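Local coordinates for protein 3-oxoadipate enol-lactonase (Burkholderia xenovorans, PDB 2XUA) that probably hydrolyses 3-oxoadipate enol-lactone, a ring-opening step of catechol metabolism, using an alpha/beta hydrolase fold with a helical cap, at residues 39-43 / 96-100; 154-159 / 174-178. One frame throughout, in Å; residues are numbered along the deposited sequence.

Interaction 1 (39-43 / 96-100); sequences LSMWA and FCGLS
In this alpha/beta hydrolase fold, a short 3-10 turn sits beside the C-terminal end of a central strand, where the chain turns into what is probably the nucleophile elbow (G98-L99-S100, start of a GxSxG pattern). Residues 39-42 form the turn, closed by a weak W42 N to L39 O hydrogen bond of 3.4 Å, followed by an A43 N to S40 O hydrogen bond of 3.0 Å; residues 96-99 are extended. The backbones stay well apart, the nearest CA atoms, those of W42 and L99, being 9.6 Å from each other, and no hydrogen bond crosses: the side chains of M41 and W42 span the gap. W42 is the main bump. With chi1 m and chi2 near 115°, its CB leaves sideways but the indole reaches over to the strand, and its six-membered ring enters the hollow between C97 and L99, the alternate side chains that point toward the turn. Between them G98, whose missing CB would have pointed away, offers only backbone, its C 4.3 Å from W42 CZ2 near the ring plane. C97 SG (chi1 t) makes an oblique sulfur-aromatic contact, 4.7 Å from the centroid of the W42 six-membered ring, and W42 CH2 lies 3.8 Å from L99 CB. Selenomethionine M41 (p, t, m) supplies a second, smaller bump against L99. Just past the strand, S100 adopts the strained phi/psi of 55/-116° expected of an elbow nucleophile, and its side chain touches H244, its likely triad partner. M41 completes the packing by placing CE 4.0 Å from L99 CD1.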
loop_
_atom_site.group_PDB
_atom_site.type_symbol
_atom_site.label_atom_id
_atom_site.label_comp_id
_atom_site.label_asym_id
_atom_site.label_seq_id
_atom_site.Cartn_x
_atom_site.Cartn_y
_atom_site.Cartn_z
ATOM N N LEU B 39 4.843 2.157 -5.177
ATOM C CA LEU B 39 4.810 3.587 -4.977
ATOM C C LEU B 39 4.311 4.068 -3.620
ATOM O O LEU B 39 4.428 5.268 -3.334
ATOM C CB LEU B 39 4.132 4.266 -6.162
ATOM C CG LEU B 39 2.634 4.467 -6.476
ATOM C CD1 LEU B 39 2.167 3.904 -7.736
ATOM C CD2 LEU B 39 1.567 4.452 -5.363
ATOM N N SER B 40 3.762 3.155 -2.796
ATOM C CA SER B 40 3.376 3.478 -1.413
ATOM C C SER B 40 4.567 3.830 -0.552
ATOM O O SER B 40 4.428 4.479 0.520
ATOM C CB SER B 40 2.567 2.316 -0.764
ATOM O OG SER B 40 3.382 1.136 -0.514
HETATM N N MSE B 41 5.765 3.405 -0.980
HETATM C CA MSE B 41 6.959 3.687 -0.133
HETATM C C MSE B 41 7.228 5.185 0.022
HETATM O O MSE B 41 7.847 5.583 0.975
HETATM C CB MSE B 41 8.200 2.980 -0.670
HETATM C CG MSE B 41 8.636 3.557 -2.024
HETATM SE SE MSE B 41 10.515 3.211 -2.235
HETATM C CE MSE B 41 11.283 4.487 -0.986
ATOM N N TRP B 42 6.702 6.032 -0.890
ATOM C CA TRP B 42 6.948 7.459 -0.818
ATOM C C TRP B 42 5.807 8.181 -0.088
ATOM O O TRP B 42 5.776 9.382 -0.049
ATOM C CB TRP B 42 6.995 8.017 -2.252
ATOM C CG TRP B 42 8.225 7.573 -2.985
ATOM C CD1 TRP B 42 8.275 6.764 -4.074
ATOM C CD2 TRP B 42 9.579 7.988 -2.708
ATOM N NE1 TRP B 42 9.589 6.582 -4.458
ATOM C CE2 TRP B 42 10.413 7.330 -3.656
ATOM C CE3 TRP B 42 10.164 8.783 -1.726
ATOM C CZ2 TRP B 42 11.813 7.475 -3.677
ATOM C CZ3 TRP B 42 11.558 8.960 -1.738
ATOM C CH2 TRP B 42 12.374 8.281 -2.715
ATOM N N ALA B 43 4.824 7.449 0.423
ATOM C CA ALA B 43 3.708 8.119 1.043
ATOM C C ALA B 43 4.133 9.173 2.113
ATOM O O ALA B 43 3.527 10.257 2.180
ATOM C CB ALA B 43 2.682 7.030 1.644
ATOM N N PHE B 96 13.746 15.098 -9.808
ATOM C CA PHE B 96 13.751 13.659 -9.748
ATOM C C PHE B 96 14.373 13.290 -8.433
ATOM O O PHE B 96 15.419 13.832 -8.044
ATOM C CB PHE B 96 14.548 13.050 -10.917
ATOM C CG PHE B 96 14.457 11.535 -11.000
ATOM C CD1 PHE B 96 13.513 10.928 -11.803
ATOM C CD2 PHE B 96 15.347 10.720 -10.260
ATOM C CE1 PHE B 96 13.444 9.510 -11.874
ATOM C CE2 PHE B 96 15.237 9.321 -10.294
ATOM C CZ PHE B 96 14.351 8.731 -11.105
ATOM N N CYS B 97 13.714 12.350 -7.754
ATOM C CA CYS B 97 14.179 11.836 -6.451
ATOM C C CYS B 97 13.958 10.352 -6.498
ATOM O O CYS B 97 12.813 9.869 -6.584
ATOM C CB CYS B 97 13.372 12.451 -5.284
ATOM S SG CYS B 97 13.802 11.823 -3.615
ATOM N N GLY B 98 15.052 9.621 -6.411
ATOM C CA GLY B 98 15.004 8.161 -6.552
ATOM C C GLY B 98 15.790 7.561 -5.430
ATOM O O GLY B 98 16.764 8.168 -4.971
ATOM N N LEU B 99 15.314 6.415 -4.958
ATOM C CA LEU B 99 15.935 5.736 -3.857
ATOM C C LEU B 99 16.451 4.381 -4.340
ATOM O O LEU B 99 15.732 3.644 -4.949
ATOM C CB LEU B 99 14.980 5.560 -2.674
ATOM C CG LEU B 99 15.656 5.166 -1.339
ATOM C CD1 LEU B 99 15.000 5.849 -0.136
ATOM C CD2 LEU B 99 15.733 3.682 -1.121
ATOM N N SER B 100 17.730 4.110 -4.021
ATOM C CA SER B 100 18.455 2.908 -4.461
ATOM C C SER B 100 18.477 2.686 -5.980
ATOM O O SER B 100 19.033 3.526 -6.664
ATOM C CB SER B 100 18.055 1.635 -3.666
ATOM O OG SER B 100 19.171 0.728 -3.823
#

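Interaction 2 (154-159 / 174-178); sequences VLPRWF and IRDVF. With SHF (laevulinic acid), chain C.
Within the helical cap of this alpha/beta hydrolase, L155, F178 and I174 bury the most surface where the 3-10 turn 155-157 meets helix 168-179. Hydrogen bonds R157 N to V154 O (2.8 Å) and W158 N to L155 O (2.9 Å) run through the turn, and the helical one F178 N to I174 O (2.9 Å) links I174 and F178, one turn apart. The nearest CA atoms, of L155 and R175, are 7.4 Å apart, and the contact is apolar. L155 (chi1 m) sets CD1 over the face of F178, 4.1 Å from the ring centroid in a CH-pi contact, and CD2 3.6 Å from R175 CG, while R175 NH1 forms a salt bridge with D152 of helix 147-154. F178 (chi1 t) directs its edge toward the face of W158, an offset edge-to-face pair with centroids 5.6 Å apart and planes at 79°. I174 (m, m) places CG2 3.6 Å from W158 CZ3 and 4.2 Å from F159 CE2, near both ring planes. The cluster walls the laevulinic acid pocket: V154 CG1 and F178 CE1 lie 3.5 and 3.6 Å from ligand O4, and W158 CZ2 lies 3.2 Å from C5. At the carboxylate end, R157 NE donates a 2.8 Å hydrogen bond to ligand O1.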
loop_
_atom_site.group_PDB
_atom_site.type_symbol
_atom_site.label_atom_id
_atom_site.label_comp_id
_atom_site.label_asym_id
_atom_site.label_seq_id
_atom_site.Cartn_x
_atom_site.Cartn_y
_atom_site.Cartn_z
ATOM N N VAL B 154 16.395 -9.867 3.033
ATOM C CA VAL B 154 16.471 -8.487 2.483
ATOM C C VAL B 154 15.989 -7.420 3.433
ATOM O O VAL B 154 16.662 -6.402 3.613
ATOM C CB VAL B 154 15.788 -8.339 1.085
ATOM C CG1 VAL B 154 15.733 -6.850 0.647
ATOM C CG2 VAL B 154 16.523 -9.205 0.087
ATOM N N LEU B 155 14.846 -7.648 4.060
ATOM C CA LEU B 155 14.224 -6.615 4.939
ATOM C C LEU B 155 15.071 -6.078 6.065
ATOM O O LEU B 155 15.034 -4.894 6.361
ATOM C CB LEU B 155 12.869 -7.095 5.486
ATOM C CG LEU B 155 11.675 -6.840 4.552
ATOM C CD1 LEU B 155 12.015 -6.837 3.075
ATOM C CD2 LEU B 155 10.529 -7.841 4.828
ATOM N N PRO B 156 15.839 -6.948 6.724
ATOM C CA PRO B 156 16.699 -6.426 7.757
ATOM C C PRO B 156 17.760 -5.513 7.205
ATOM O O PRO B 156 18.357 -4.756 7.976
ATOM C CB PRO B 156 17.340 -7.695 8.369
ATOM C CG PRO B 156 16.273 -8.747 8.112
ATOM C CD PRO B 156 15.881 -8.415 6.686
ATOM N N ARG B 157 18.016 -5.558 5.899
ATOM C CA ARG B 157 18.994 -4.610 5.341
ATOM C C ARG B 157 18.397 -3.214 5.125
ATOM O O ARG B 157 19.119 -2.280 4.758
ATOM C CB ARG B 157 19.566 -5.159 4.027
ATOM C CG ARG B 157 20.512 -6.368 4.291
ATOM C CD ARG B 157 20.656 -7.237 3.024
ATOM N NE ARG B 157 21.344 -6.549 1.919
ATOM C CZ ARG B 157 22.641 -6.186 1.909
ATOM N NH1 ARG B 157 23.438 -6.409 2.973
ATOM N NH2 ARG B 157 23.143 -5.586 0.824
ATOM N N TRP B 158 17.088 -3.081 5.319
ATOM C CA TRP B 158 16.388 -1.836 4.957
ATOM C C TRP B 158 16.156 -0.948 6.155
ATOM O O TRP B 158 16.033 0.257 6.003
ATOM C CB TRP B 158 15.021 -2.188 4.362
ATOM C CG TRP B 158 15.096 -2.697 2.951
ATOM C CD1 TRP B 158 16.216 -3.054 2.217
ATOM C CD2 TRP B 158 13.966 -2.905 2.094
ATOM N NE1 TRP B 158 15.823 -3.509 0.957
ATOM C CE2 TRP B 158 14.446 -3.408 0.869
ATOM C CE3 TRP B 158 12.584 -2.734 2.274
ATOM C CZ2 TRP B 158 13.598 -3.734 -0.171
ATOM C CZ3 TRP B 158 11.740 -3.028 1.233
ATOM C CH2 TRP B 158 12.250 -3.547 0.020
ATOM N N PHE B 159 16.076 -1.528 7.356
ATOM C CA PHE B 159 15.836 -0.709 8.556
ATOM C C PHE B 159 16.768 -1.135 9.637
ATOM O O PHE B 159 17.154 -2.314 9.633
ATOM C CB PHE B 159 14.385 -0.943 9.042
ATOM C CG PHE B 159 13.348 -0.548 8.018
ATOM C CD1 PHE B 159 13.085 0.780 7.752
ATOM C CD2 PHE B 159 12.680 -1.513 7.291
ATOM C CE1 PHE B 159 12.120 1.175 6.795
ATOM C CE2 PHE B 159 11.721 -1.135 6.337
ATOM C CZ PHE B 159 11.426 0.248 6.115
ATOM N N ILE B 174 5.309 -2.886 4.384
ATOM C CA ILE B 174 6.451 -2.925 3.467
ATOM C C ILE B 174 6.728 -4.386 3.026
ATOM O O ILE B 174 6.959 -4.679 1.833
ATOM C CB ILE B 174 7.710 -2.258 4.198
ATOM C CG1 ILE B 174 7.526 -0.728 4.337
ATOM C CG2 ILE B 174 8.968 -2.566 3.487
ATOM C CD1 ILE B 174 7.389 0.015 3.022
ATOM N N ARG B 175 6.685 -5.313 3.998
ATOM C CA ARG B 175 6.909 -6.727 3.716
ATOM C C ARG B 175 5.817 -7.220 2.790
ATOM O O ARG B 175 6.100 -8.011 1.893
ATOM C CB ARG B 175 6.897 -7.541 4.997
ATOM C CG ARG B 175 7.106 -9.081 4.790
ATOM C CD ARG B 175 7.262 -9.888 6.120
ATOM N NE ARG B 175 7.488 -11.278 5.723
ATOM C CZ ARG B 175 8.662 -11.911 5.755
ATOM N NH1 ARG B 175 9.750 -11.299 6.247
ATOM N NH2 ARG B 175 8.740 -13.182 5.299
ATOM N N ASP B 176 4.570 -6.736 2.975
ATOM C CA ASP B 176 3.477 -7.276 2.125
ATOM C C ASP B 176 3.749 -6.922 0.688
ATOM O O ASP B 176 3.522 -7.739 -0.215
ATOM C CB ASP B 176 2.083 -6.767 2.553
ATOM C CG ASP B 176 0.921 -7.577 1.934
ATOM O OD1 ASP B 176 0.987 -8.815 1.956
ATOM O OD2 ASP B 176 -0.064 -6.968 1.414
ATOM N N VAL B 177 4.241 -5.721 0.447
ATOM C CA VAL B 177 4.515 -5.303 -0.947
ATOM C C VAL B 177 5.697 -6.105 -1.494
ATOM O O VAL B 177 5.668 -6.627 -2.641
ATOM C CB VAL B 177 4.862 -3.801 -0.978
ATOM C CG1 VAL B 177 5.417 -3.388 -2.360
ATOM C CG2 VAL B 177 3.574 -2.986 -0.588
ATOM N N PHE B 178 6.722 -6.240 -0.658
ATOM C CA PHE B 178 7.922 -6.994 -1.097
ATOM C C PHE B 178 7.521 -8.438 -1.479
ATOM O O PHE B 178 7.756 -8.873 -2.599
ATOM C CB PHE B 178 8.959 -6.962 0.021
ATOM C CG PHE B 178 10.237 -7.627 -0.355
ATOM C CD1 PHE B 178 11.271 -6.884 -0.882
ATOM C CD2 PHE B 178 10.376 -9.015 -0.249
ATOM C CE1 PHE B 178 12.494 -7.512 -1.227
ATOM C CE2 PHE B 178 11.586 -9.657 -0.643
ATOM C CZ PHE B 178 12.615 -8.897 -1.133
HETATM C C4 SHF C . 16.184 -4.903 -2.615
HETATM C C5 SHF C . 15.700 -3.446 -2.592
HETATM C C3 SHF C . 17.680 -5.218 -2.460
HETATM C C2 SHF C . 18.596 -4.183 -1.757
HETATM C C1 SHF C . 19.895 -4.853 -1.140
HETATM O O4 SHF C . 15.356 -5.828 -2.713
HETATM O O1 SHF C . 19.799 -5.109 0.075
HETATM O OH1 SHF C . 20.966 -5.018 -1.817
#

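From the N terminus, the chain leaves strand 28-32, makes the turn at 39-43 and returns 53 residues later on strand 94-99, so interaction 1 closes a long loop within the core of the hydrolase domain. Only afterwards does interaction 2 open: its much shorter loop holds helix 161-166 and the start of helix 168-179 and lies in the cap. The two contacts are therefore in series, neither nested nor crossed, with centres 14 Å apart. They meet directly where S40 OG packs 4.1 Å from V177 CG2. W158 also packs its ring against H244, which touches S100, so the cap contacts the core beside the ligand pocket.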